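Side-chain contacts in glycoside hydrolase, GH17 family (Formosa sp. Hel1_33_131, PDB 6FCG), which probably hydrolyses internal beta-1,3-glucosidic bonds of laminarin, the storage glucan of microalgae, as an endo-acting enzyme: residues L50-G55 with H335-T340; K187-L192 with T229-A234; Y327-F332 with C347-A352. One frame throughout, in Å; residues are numbered along the deposited sequence.

Contact 1: residues L50-G55 with H335-T340; sequences LAISYG and HIREWT
One face of the Arg337 guanidinium lies under the side chain of Leu50, whose CB sits 4.3 Å above the plane and toward its rim, with Leu50 CD2 close to NH2. At the edge, in the plane, is the carbonyl oxygen of Ala51, and Ile52 CD1 approaches this rim at a looser 4.5 Å from Arg337 NH1. The arrangement illustrates how an arginine can serve a single backbone acceptor: Arg337 NH1 and NH2 turn end-on to Ala51 O, each at 3.0 Å, so two N-H groups grip one oxygen. The NH1 bond runs nearly straight out from the carbonyl, with a C=O...N angle of 161°, while NH2 comes in at a wider slant but stays in the carbonyl plane; both N-H...O bonds are similarly bent. A bend at chi2 (-62°), after which the chain runs extended, swings it off its helix and carries the charge across to the strand. NH1 is also bonded to Tyr333 OH, and NH2 weakly to Cys347 O, which helps to fix the rotation of the group. A methionine in its place would probably leave Ala51 O without both of its donors here and Tyr333 OH without this partner. The contact ties strand 50-53, which pairs with strand 83-87 in the barrel wall, to helix 326-342 on the outside; the axes of 50-53 and 335-340 come within 11.2 Å at 134°.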
loop_
_atom_site.group_PDB
_atom_site.type_symbol
_atom_site.label_atom_id
_atom_site.label_comp_id
_atom_site.label_asym_id
_atom_site.label_seq_id
_atom_site.Cartn_x
_atom_site.Cartn_y
_atom_site.Cartn_z
ATOM N N LEU A 50 -10.778 -45.178 12.305
ATOM C CA LEU A 50 -10.498 -43.769 11.952
ATOM C C LEU A 50 -9.180 -43.660 11.209
ATOM O O LEU A 50 -8.200 -44.323 11.574
ATOM C CB LEU A 50 -10.424 -42.863 13.181
ATOM C CG LEU A 50 -11.742 -42.576 13.916
ATOM C CD1 LEU A 50 -11.483 -41.700 15.139
ATOM C CD2 LEU A 50 -12.810 -41.950 13.029
ATOM N N ALA A 51 -9.190 -42.846 10.150
ATOM C CA ALA A 51 -8.043 -42.660 9.270
ATOM C C ALA A 51 -7.347 -41.336 9.538
ATOM O O ALA A 51 -7.963 -40.414 10.090
ATOM C CB ALA A 51 -8.495 -42.716 7.822
ATOM N N ILE A 52 -6.083 -41.262 9.118
ATOM C CA ILE A 52 -5.270 -40.060 9.213
ATOM C C ILE A 52 -4.196 -40.070 8.127
ATOM O O ILE A 52 -3.693 -41.131 7.772
ATOM C CB ILE A 52 -4.627 -39.949 10.622
ATOM C CG1 ILE A 52 -4.156 -38.536 10.938
ATOM C CG2 ILE A 52 -3.447 -40.889 10.808
ATOM C CD1 ILE A 52 -4.600 -38.051 12.302
ATOM N N SER A 53 -3.798 -38.895 7.650
ATOM C CA SER A 53 -2.560 -38.761 6.876
ATOM C C SER A 53 -1.355 -38.671 7.838
ATOM O O SER A 53 -1.424 -37.948 8.867
ATOM C CB SER A 53 -2.624 -37.547 5.951
ATOM O OG SER A 53 -3.549 -37.774 4.906
ATOM N N TYR A 54 -0.267 -39.386 7.535
ATOM C CA TYR A 54 0.873 -39.471 8.465
ATOM C C TYR A 54 2.254 -39.320 7.837
ATOM O O TYR A 54 2.575 -39.901 6.797
ATOM C CB TYR A 54 0.830 -40.773 9.279
ATOM C CG TYR A 54 2.061 -40.982 10.143
ATOM C CD1 TYR A 54 2.190 -40.347 11.354
ATOM C CD2 TYR A 54 3.129 -41.761 9.705
ATOM C CE1 TYR A 54 3.331 -40.500 12.136
ATOM C CE2 TYR A 54 4.271 -41.922 10.471
ATOM C CZ TYR A 54 4.366 -41.283 11.680
ATOM O OH TYR A 54 5.496 -41.475 12.435
ATOM N N GLY A 55 3.063 -38.513 8.513
ATOM C CA GLY A 55 4.486 -38.466 8.319
ATOM C C GLY A 55 5.121 -38.302 9.682
ATOM O O GLY A 55 4.588 -37.597 10.558
ATOM N N HIS A 335 -16.036 -31.205 12.693
ATOM C CA HIS A 335 -17.067 -31.171 11.647
ATOM C C HIS A 335 -16.810 -32.230 10.583
ATOM O O HIS A 335 -17.751 -32.866 10.100
ATOM C CB HIS A 335 -17.169 -29.805 10.956
ATOM C CG HIS A 335 -17.992 -28.778 11.677
ATOM N ND1 HIS A 335 -19.040 -29.079 12.527
ATOM C CD2 HIS A 335 -17.946 -27.427 11.615
ATOM C CE1 HIS A 335 -19.574 -27.957 12.986
ATOM N NE2 HIS A 335 -18.931 -26.942 12.446
ATOM N N ILE A 336 -15.537 -32.402 10.200
ATOM C CA ILE A 336 -15.160 -33.348 9.129
ATOM C C ILE A 336 -15.383 -34.774 9.636
ATOM O O ILE A 336 -15.856 -35.614 8.890
ATOM C CB ILE A 336 -13.707 -33.106 8.624
ATOM C CG1 ILE A 336 -13.609 -31.780 7.870
ATOM C CG2 ILE A 336 -13.218 -34.234 7.725
ATOM C CD1 ILE A 336 -14.421 -31.672 6.585
ATOM N N ARG A 337 -15.051 -35.025 10.908
ATOM C CA ARG A 337 -15.294 -36.314 11.528
ATOM C C ARG A 337 -16.786 -36.637 11.565
ATOM O O ARG A 337 -17.187 -37.737 11.146
ATOM C CB ARG A 337 -14.664 -36.392 12.922
ATOM C CG ARG A 337 -13.139 -36.515 12.930
ATOM C CD ARG A 337 -12.610 -37.782 12.265
ATOM N NE ARG A 337 -11.173 -37.894 12.521
ATOM C CZ ARG A 337 -10.291 -38.579 11.787
ATOM N NH1 ARG A 337 -9.031 -38.592 12.190
ATOM N NH2 ARG A 337 -10.618 -39.285 10.711
ATOM N N GLU A 338 -17.607 -35.698 12.040
ATOM C CA GLU A 338 -19.084 -35.906 12.066
ATOM C C GLU A 338 -19.668 -36.169 10.676
ATOM O O GLU A 338 -20.375 -37.145 10.475
ATOM C CB GLU A 338 -19.819 -34.729 12.706
ATOM C CG GLU A 338 -19.881 -34.797 14.227
ATOM C CD GLU A 338 -20.158 -33.442 14.863
ATOM O OE1 GLU A 338 -21.107 -32.751 14.404
ATOM O OE2 GLU A 338 -19.415 -33.057 15.809
ATOM N N TRP A 339 -19.301 -35.338 9.712
ATOM C CA TRP A 339 -19.757 -35.536 8.336
ATOM C C TRP A 339 -19.359 -36.905 7.770
ATOM O O TRP A 339 -20.191 -37.601 7.225
ATOM C CB TRP A 339 -19.261 -34.413 7.398
ATOM C CG TRP A 339 -19.333 -34.752 5.942
ATOM C CD1 TRP A 339 -20.399 -35.266 5.275
ATOM C CD2 TRP A 339 -18.292 -34.609 4.980
ATOM N NE1 TRP A 339 -20.080 -35.466 3.956
ATOM C CE2 TRP A 339 -18.789 -35.068 3.750
ATOM C CE3 TRP A 339 -16.988 -34.123 5.037
ATOM C CZ2 TRP A 339 -18.037 -35.053 2.587
ATOM C CZ3 TRP A 339 -16.229 -34.098 3.873
ATOM C CH2 TRP A 339 -16.756 -34.565 2.667
ATOM N N THR A 340 -18.089 -37.264 7.886
ATOM C CA THR A 340 -17.594 -38.475 7.267
ATOM C C THR A 340 -18.141 -39.712 7.925
ATOM O O THR A 340 -18.449 -40.681 7.245
ATOM C CB THR A 340 -16.042 -38.499 7.161
ATOM O OG1 THR A 340 -15.420 -38.198 8.427
ATOM C CG2 THR A 340 -15.601 -37.503 6.113
#

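Contact 2: residues K187-L192 with T229-A234; sequences KWVNHL and TKLIEA
The tight part of this helix pair centres on Val189, whose two methyls divide the work between two partners. Val189 CG2 meets Leu231 CD1 at 3.8 Å, the two side chains crossing at about a right angle, and Val189 CG1 rests at 3.8 Å from Ala234 CB. With CG1 anti to the backbone N (chi1 167°), that methyl is turned toward Ala234 and CG2 toward Leu231. Val189 and Leu231 are both buried; behind them, Val189 also touches Val166 of strand 161-168, and Leu231 touches Met171. The other side is thinner and lies toward solvent. There Asn190, an exposed residue, bends the end of its side chain over, bringing OD1 to 3.4 Å from Ala234 CB, an approach of a polar atom to a methyl with no hydrogen bond in it. A polar link does follow one turn on, where Gln193 NE2 donates to Ala234 O near the end of helix 226-234. The small alanine lets the backbones come near, with Asn190 CA and Ala234 CA 6.6 Å apart. Two neighbouring helices, each following its own strand and here lying only 25° from parallel, are what the outer layer of a TIM barrel is built from.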
loop_
_atom_site.group_PDB
_atom_site.type_symbol
_atom_site.label_atom_id
_atom_site.label_comp_id
_atom_site.label_asym_id
_atom_site.label_seq_id
_atom_site.Cartn_x
_atom_site.Cartn_y
_atom_site.Cartn_z
ATOM N N LYS A 187 -2.796 -46.219 -16.635
ATOM C CA LYS A 187 -1.779 -47.215 -16.954
ATOM C C LYS A 187 -1.356 -48.020 -15.720
ATOM O O LYS A 187 -1.357 -49.244 -15.727
ATOM C CB LYS A 187 -0.574 -46.529 -17.575
ATOM C CG LYS A 187 0.506 -47.466 -18.060
ATOM C CD LYS A 187 1.824 -46.723 -18.246
ATOM C CE LYS A 187 2.942 -47.703 -18.518
ATOM N NZ LYS A 187 4.241 -46.976 -18.602
ATOM N N TRP A 188 -0.977 -47.320 -14.661
ATOM C CA TRP A 188 -0.472 -47.980 -13.460
ATOM C C TRP A 188 -1.573 -48.593 -12.613
ATOM O O TRP A 188 -1.368 -49.627 -11.993
ATOM C CB TRP A 188 0.421 -47.032 -12.651
ATOM C CG TRP A 188 1.662 -46.688 -13.387
ATOM C CD1 TRP A 188 2.014 -45.469 -13.855
ATOM C CD2 TRP A 188 2.677 -47.592 -13.803
ATOM N NE1 TRP A 188 3.213 -45.545 -14.513
ATOM C CE2 TRP A 188 3.642 -46.842 -14.497
ATOM C CE3 TRP A 188 2.864 -48.977 -13.652
ATOM C CZ2 TRP A 188 4.782 -47.411 -15.028
ATOM C CZ3 TRP A 188 3.998 -49.552 -14.177
ATOM C CH2 TRP A 188 4.953 -48.763 -14.867
ATOM N N VAL A 189 -2.734 -47.969 -12.558
ATOM C CA VAL A 189 -3.839 -48.614 -11.874
ATOM C C VAL A 189 -4.092 -49.951 -12.575
ATOM O O VAL A 189 -4.286 -50.953 -11.914
ATOM C CB VAL A 189 -5.100 -47.722 -11.852
ATOM C CG1 VAL A 189 -6.346 -48.496 -11.435
ATOM C CG2 VAL A 189 -4.888 -46.563 -10.900
ATOM N N ASN A 190 -4.139 -49.944 -13.908
ATOM C CA ASN A 190 -4.439 -51.159 -14.664
ATOM C C ASN A 190 -3.368 -52.210 -14.441
ATOM O O ASN A 190 -3.682 -53.385 -14.334
ATOM C CB ASN A 190 -4.620 -50.869 -16.170
ATOM C CG ASN A 190 -6.033 -50.366 -16.516
ATOM O OD1 ASN A 190 -6.999 -50.572 -15.767
ATOM N ND2 ASN A 190 -6.164 -49.736 -17.670
ATOM N N HIS A 191 -2.114 -51.780 -14.377
ATOM C CA HIS A 191 -1.007 -52.672 -14.065
ATOM C C HIS A 191 -1.235 -53.400 -12.734
ATOM O O HIS A 191 -1.061 -54.614 -12.647
ATOM C CB HIS A 191 0.279 -51.857 -14.000
ATOM C CG HIS A 191 1.490 -52.625 -13.557
ATOM N ND1 HIS A 191 2.309 -53.319 -14.423
ATOM C CD2 HIS A 191 2.056 -52.744 -12.334
ATOM C CE1 HIS A 191 3.308 -53.862 -13.746
ATOM N NE2 HIS A 191 3.180 -53.526 -12.477
ATOM N N LEU A 192 -1.640 -52.639 -11.719
ATOM C CA LEU A 192 -1.905 -53.183 -10.388
ATOM C C LEU A 192 -3.144 -54.087 -10.346
ATOM O O LEU A 192 -3.114 -55.127 -9.692
ATOM C CB LEU A 192 -2.024 -52.054 -9.350
ATOM C CG LEU A 192 -0.752 -51.255 -9.013
ATOM C CD1 LEU A 192 -1.083 -50.135 -8.048
ATOM C CD2 LEU A 192 0.340 -52.108 -8.410
ATOM N N THR A 229 -12.672 -41.144 -17.430
ATOM C CA THR A 229 -13.796 -42.097 -17.321
ATOM C C THR A 229 -13.255 -43.529 -17.113
ATOM O O THR A 229 -13.746 -44.237 -16.242
ATOM C CB THR A 229 -14.782 -41.993 -18.521
ATOM O OG1 THR A 229 -15.436 -40.712 -18.483
ATOM C CG2 THR A 229 -15.836 -43.072 -18.477
ATOM N N LYS A 230 -12.250 -43.923 -17.885
ATOM C CA LYS A 230 -11.658 -45.251 -17.775
ATOM C C LYS A 230 -10.968 -45.453 -16.430
ATOM O O LYS A 230 -11.017 -46.562 -15.875
ATOM C CB LYS A 230 -10.639 -45.529 -18.898
ATOM C CG LYS A 230 -11.232 -45.490 -20.294
ATOM C CD LYS A 230 -10.405 -46.250 -21.310
ATOM C CE LYS A 230 -10.877 -45.864 -22.696
ATOM N NZ LYS A 230 -9.842 -45.096 -23.362
ATOM N N LEU A 231 -10.321 -44.398 -15.924
ATOM C CA LEU A 231 -9.699 -44.449 -14.615
ATOM C C LEU A 231 -10.718 -44.644 -13.507
ATOM O O LEU A 231 -10.508 -45.436 -12.596
ATOM C CB LEU A 231 -8.905 -43.169 -14.343
ATOM C CG LEU A 231 -8.237 -43.084 -12.966
ATOM C CD1 LEU A 231 -7.184 -44.166 -12.798
ATOM C CD2 LEU A 231 -7.608 -41.724 -12.791
ATOM N N ILE A 232 -11.824 -43.915 -13.589
ATOM C CA ILE A 232 -12.923 -44.079 -12.643
ATOM C C ILE A 232 -13.479 -45.509 -12.668
ATOM O O ILE A 232 -13.838 -46.016 -11.613
ATOM C CB ILE A 232 -14.038 -43.048 -12.877
ATOM C CG1 ILE A 232 -13.539 -41.655 -12.490
ATOM C CG2 ILE A 232 -15.279 -43.374 -12.062
ATOM C CD1 ILE A 232 -14.298 -40.525 -13.138
ATOM N N GLU A 233 -13.547 -46.143 -13.851
ATOM C CA GLU A 233 -13.888 -47.581 -13.973
ATOM C C GLU A 233 -12.848 -48.489 -13.352
ATOM O O GLU A 233 -13.203 -49.454 -12.733
ATOM C CB GLU A 233 -14.090 -48.064 -15.452
ATOM C CG GLU A 233 -15.490 -47.726 -16.097
ATOM C CD GLU A 233 -16.712 -48.449 -15.506
ATOM O OE1 GLU A 233 -16.680 -49.010 -14.402
ATOM O OE2 GLU A 233 -17.790 -48.382 -16.135
ATOM N N ALA A 234 -11.569 -48.199 -13.548
ATOM C CA ALA A 234 -10.500 -49.115 -13.140
ATOM C C ALA A 234 -10.236 -49.150 -11.644
ATOM O O ALA A 234 -9.904 -50.210 -11.124
ATOM C CB ALA A 234 -9.211 -48.785 -13.876
#

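Contact 3: residues Y327-F332 with C347-A352; sequences YKEAIF and CFYFEA
Tyr349 touches Glu329 and Phe332 from a segment with an uncommon feature, a cis peptide bond between Phe350 and Glu351 in which the second residue is not a proline. The setting is the closure of a TIM barrel: segment 347-352 pairs through its backbone with Ser53 on one flank and with Ile303 on the other, so it probably takes the place of the eighth strand, against which helix 326-342 packs from outside. Tyr349 points from this segment toward the helix, CG anti to its backbone N (chi1 179°), which carries the ring out from the backbone and brings its phenol end up to the two helical side chains. Tyr349 OH stands 3.9 Å from Glu329 CG, and so touches the aliphatic stem of the acid; the carboxylate plane is turned 55° from the ring. The hydroxyl has a weak bond to Trp308 N, and the ring itself packs edge-to-face with Tyr333. Phe332 likewise reaches inward with CG anti to its backbone N (chi1 -173°), and its ring meets that of Trp308 as well. Against Tyr349 it offers one ring carbon near the plane of the phenol, at its edge: Phe332 CD2 lies 4.1 Å from Tyr349 CE1.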
loop_
_atom_site.group_PDB
_atom_site.type_symbol
_atom_site.label_atom_id
_atom_site.label_comp_id
_atom_site.label_asym_id
_atom_site.label_seq_id
_atom_site.Cartn_x
_atom_site.Cartn_y
_atom_site.Cartn_z
ATOM N N TYR A 327 -8.054 -23.284 17.462
ATOM C CA TYR A 327 -9.488 -23.356 17.741
ATOM C C TYR A 327 -10.265 -23.675 16.470
ATOM O O TYR A 327 -11.115 -24.569 16.443
ATOM C CB TYR A 327 -9.970 -22.040 18.372
ATOM C CG TYR A 327 -11.424 -22.002 18.804
ATOM C CD1 TYR A 327 -11.935 -22.950 19.692
ATOM C CD2 TYR A 327 -12.272 -20.985 18.386
ATOM C CE1 TYR A 327 -13.259 -22.905 20.118
ATOM C CE2 TYR A 327 -13.594 -20.930 18.813
ATOM C CZ TYR A 327 -14.076 -21.888 19.680
ATOM O OH TYR A 327 -15.375 -21.825 20.092
ATOM N N LYS A 328 -9.992 -22.932 15.410
ATOM C CA LYS A 328 -10.679 -23.185 14.156
ATOM C C LYS A 328 -10.290 -24.539 13.589
ATOM O O LYS A 328 -11.117 -25.164 12.947
ATOM C CB LYS A 328 -10.432 -22.079 13.133
ATOM C CG LYS A 328 -11.066 -20.774 13.533
ATOM C CD LYS A 328 -11.150 -19.847 12.349
ATOM C CE LYS A 328 -10.380 -18.550 12.531
ATOM N NZ LYS A 328 -10.863 -17.476 13.346
ATOM N N GLU A 329 -9.045 -24.967 13.812
ATOM C CA GLU A 329 -8.611 -26.307 13.408
ATOM C C GLU A 329 -9.451 -27.383 14.088
ATOM O O GLU A 329 -9.899 -28.340 13.435
ATOM C CB GLU A 329 -7.131 -26.552 13.732
ATOM C CG GLU A 329 -6.675 -27.957 13.377
ATOM C CD GLU A 329 -5.298 -28.277 13.876
ATOM O OE1 GLU A 329 -4.598 -28.828 13.039
ATOM O OE2 GLU A 329 -4.916 -28.021 15.069
ATOM N N ALA A 330 -9.636 -27.237 15.387
ATOM C CA ALA A 330 -10.459 -28.173 16.139
ATOM C C ALA A 330 -11.904 -28.210 15.629
ATOM O O ALA A 330 -12.479 -29.288 15.447
ATOM C CB ALA A 330 -10.431 -27.834 17.618
ATOM N N ILE A 331 -12.487 -27.043 15.393
ATOM C CA ILE A 331 -13.836 -26.992 14.851
ATOM C C ILE A 331 -13.921 -27.718 13.496
ATOM O O ILE A 331 -14.831 -28.518 13.263
ATOM C CB ILE A 331 -14.343 -25.550 14.724
ATOM C CG1 ILE A 331 -14.560 -24.961 16.116
ATOM C CG2 ILE A 331 -15.660 -25.510 13.937
ATOM C CD1 ILE A 331 -14.704 -23.454 16.124
ATOM N N PHE A 332 -12.955 -27.471 12.624
ATOM C CA PHE A 332 -12.944 -28.106 11.317
ATOM C C PHE A 332 -12.782 -29.621 11.434
ATOM O O PHE A 332 -13.548 -30.363 10.817
ATOM C CB PHE A 332 -11.854 -27.505 10.420
ATOM C CG PHE A 332 -11.905 -27.994 8.998
ATOM C CD1 PHE A 332 -12.914 -27.566 8.150
ATOM C CD2 PHE A 332 -10.951 -28.878 8.512
ATOM C CE1 PHE A 332 -12.974 -28.008 6.839
ATOM C CE2 PHE A 332 -10.997 -29.312 7.199
ATOM C CZ PHE A 332 -12.012 -28.881 6.362
ATOM N N CYS A 347 -11.812 -40.550 6.358
ATOM C CA CYS A 347 -11.147 -39.304 6.145
ATOM C C CYS A 347 -9.712 -39.415 6.651
ATOM O O CYS A 347 -9.487 -39.449 7.860
ATOM C CB CYS A 347 -11.858 -38.159 6.869
ATOM S SG CYS A 347 -10.987 -36.596 6.585
ATOM N N PHE A 348 -8.755 -39.405 5.722
ATOM C CA PHE A 348 -7.342 -39.435 6.065
ATOM C C PHE A 348 -6.949 -38.002 6.365
ATOM O O PHE A 348 -6.329 -37.336 5.552
ATOM C CB PHE A 348 -6.533 -40.032 4.920
ATOM C CG PHE A 348 -6.768 -41.520 4.719
ATOM C CD1 PHE A 348 -7.882 -41.986 4.029
ATOM C CD2 PHE A 348 -5.878 -42.452 5.238
ATOM C CE1 PHE A 348 -8.089 -43.340 3.872
ATOM C CE2 PHE A 348 -6.078 -43.797 5.067
ATOM C CZ PHE A 348 -7.183 -44.251 4.377
ATOM N N TYR A 349 -7.288 -37.532 7.561
ATOM C CA TYR A 349 -7.236 -36.126 7.866
ATOM C C TYR A 349 -5.764 -35.679 7.855
ATOM O O TYR A 349 -4.864 -36.417 8.321
ATOM C CB TYR A 349 -7.933 -35.839 9.216
ATOM C CG TYR A 349 -7.874 -34.361 9.586
ATOM C CD1 TYR A 349 -8.835 -33.506 9.159
ATOM C CD2 TYR A 349 -6.841 -33.856 10.356
ATOM C CE1 TYR A 349 -8.784 -32.174 9.460
ATOM C CE2 TYR A 349 -6.771 -32.525 10.659
ATOM C CZ TYR A 349 -7.767 -31.692 10.214
ATOM O OH TYR A 349 -7.735 -30.354 10.518
ATOM N N PHE A 350 -5.519 -34.477 7.347
ATOM C CA PHE A 350 -4.169 -33.936 7.274
ATOM C C PHE A 350 -3.893 -32.942 8.414
ATOM O O PHE A 350 -4.487 -31.834 8.434
ATOM C CB PHE A 350 -3.924 -33.272 5.926
ATOM C CG PHE A 350 -2.484 -33.188 5.594
ATOM C CD1 PHE A 350 -1.855 -34.258 4.999
ATOM C CD2 PHE A 350 -1.728 -32.096 5.972
ATOM C CE1 PHE A 350 -0.495 -34.248 4.753
ATOM C CE2 PHE A 350 -0.355 -32.074 5.726
ATOM C CZ PHE A 350 0.262 -33.166 5.113
ATOM N N GLU A 351 -3.039 -33.276 9.394
ATOM C CA GLU A 351 -2.215 -34.498 9.468
ATOM C C GLU A 351 -1.989 -34.860 10.953
ATOM O O GLU A 351 -2.414 -34.120 11.848
ATOM C CB GLU A 351 -0.901 -34.389 8.653
ATOM C CG GLU A 351 0.228 -33.597 9.275
ATOM C CD GLU A 351 1.541 -33.568 8.532
ATOM O OE1 GLU A 351 2.226 -34.597 8.353
ATOM O OE2 GLU A 351 1.898 -32.430 8.191
ATOM N N ALA A 352 -1.326 -35.973 11.222
ATOM C CA ALA A 352 -1.088 -36.374 12.611
ATOM C C ALA A 352 -0.189 -35.394 13.358
ATOM O O ALA A 352 -0.606 -34.828 14.380
ATOM C CB ALA A 352 -0.514 -37.772 12.690
#

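How the contacts relate
Contacts 1 and 3 are neighbours, their centres 7 Å apart, and both draw on helix 326-342. Ser53 links them directly, its N 2.8 Å from Tyr349 O and its OG 2.9 Å from Phe348 O, probable hydrogen bonds both. Along the chain their segments alternate, 50-55, 327-332, 335-340, 347-352, and the barrel closes here, where its first strand meets helix 326-342 and the segment after it. Contact 2 falls within the sequence span between 50-55 and 335-340, yet lies away from both, its centre 26 Å from that of contact 1 and 31 Å from that of contact 3. It joins neighbouring outer helices, 182-197 and 226-234, partway round the same ring.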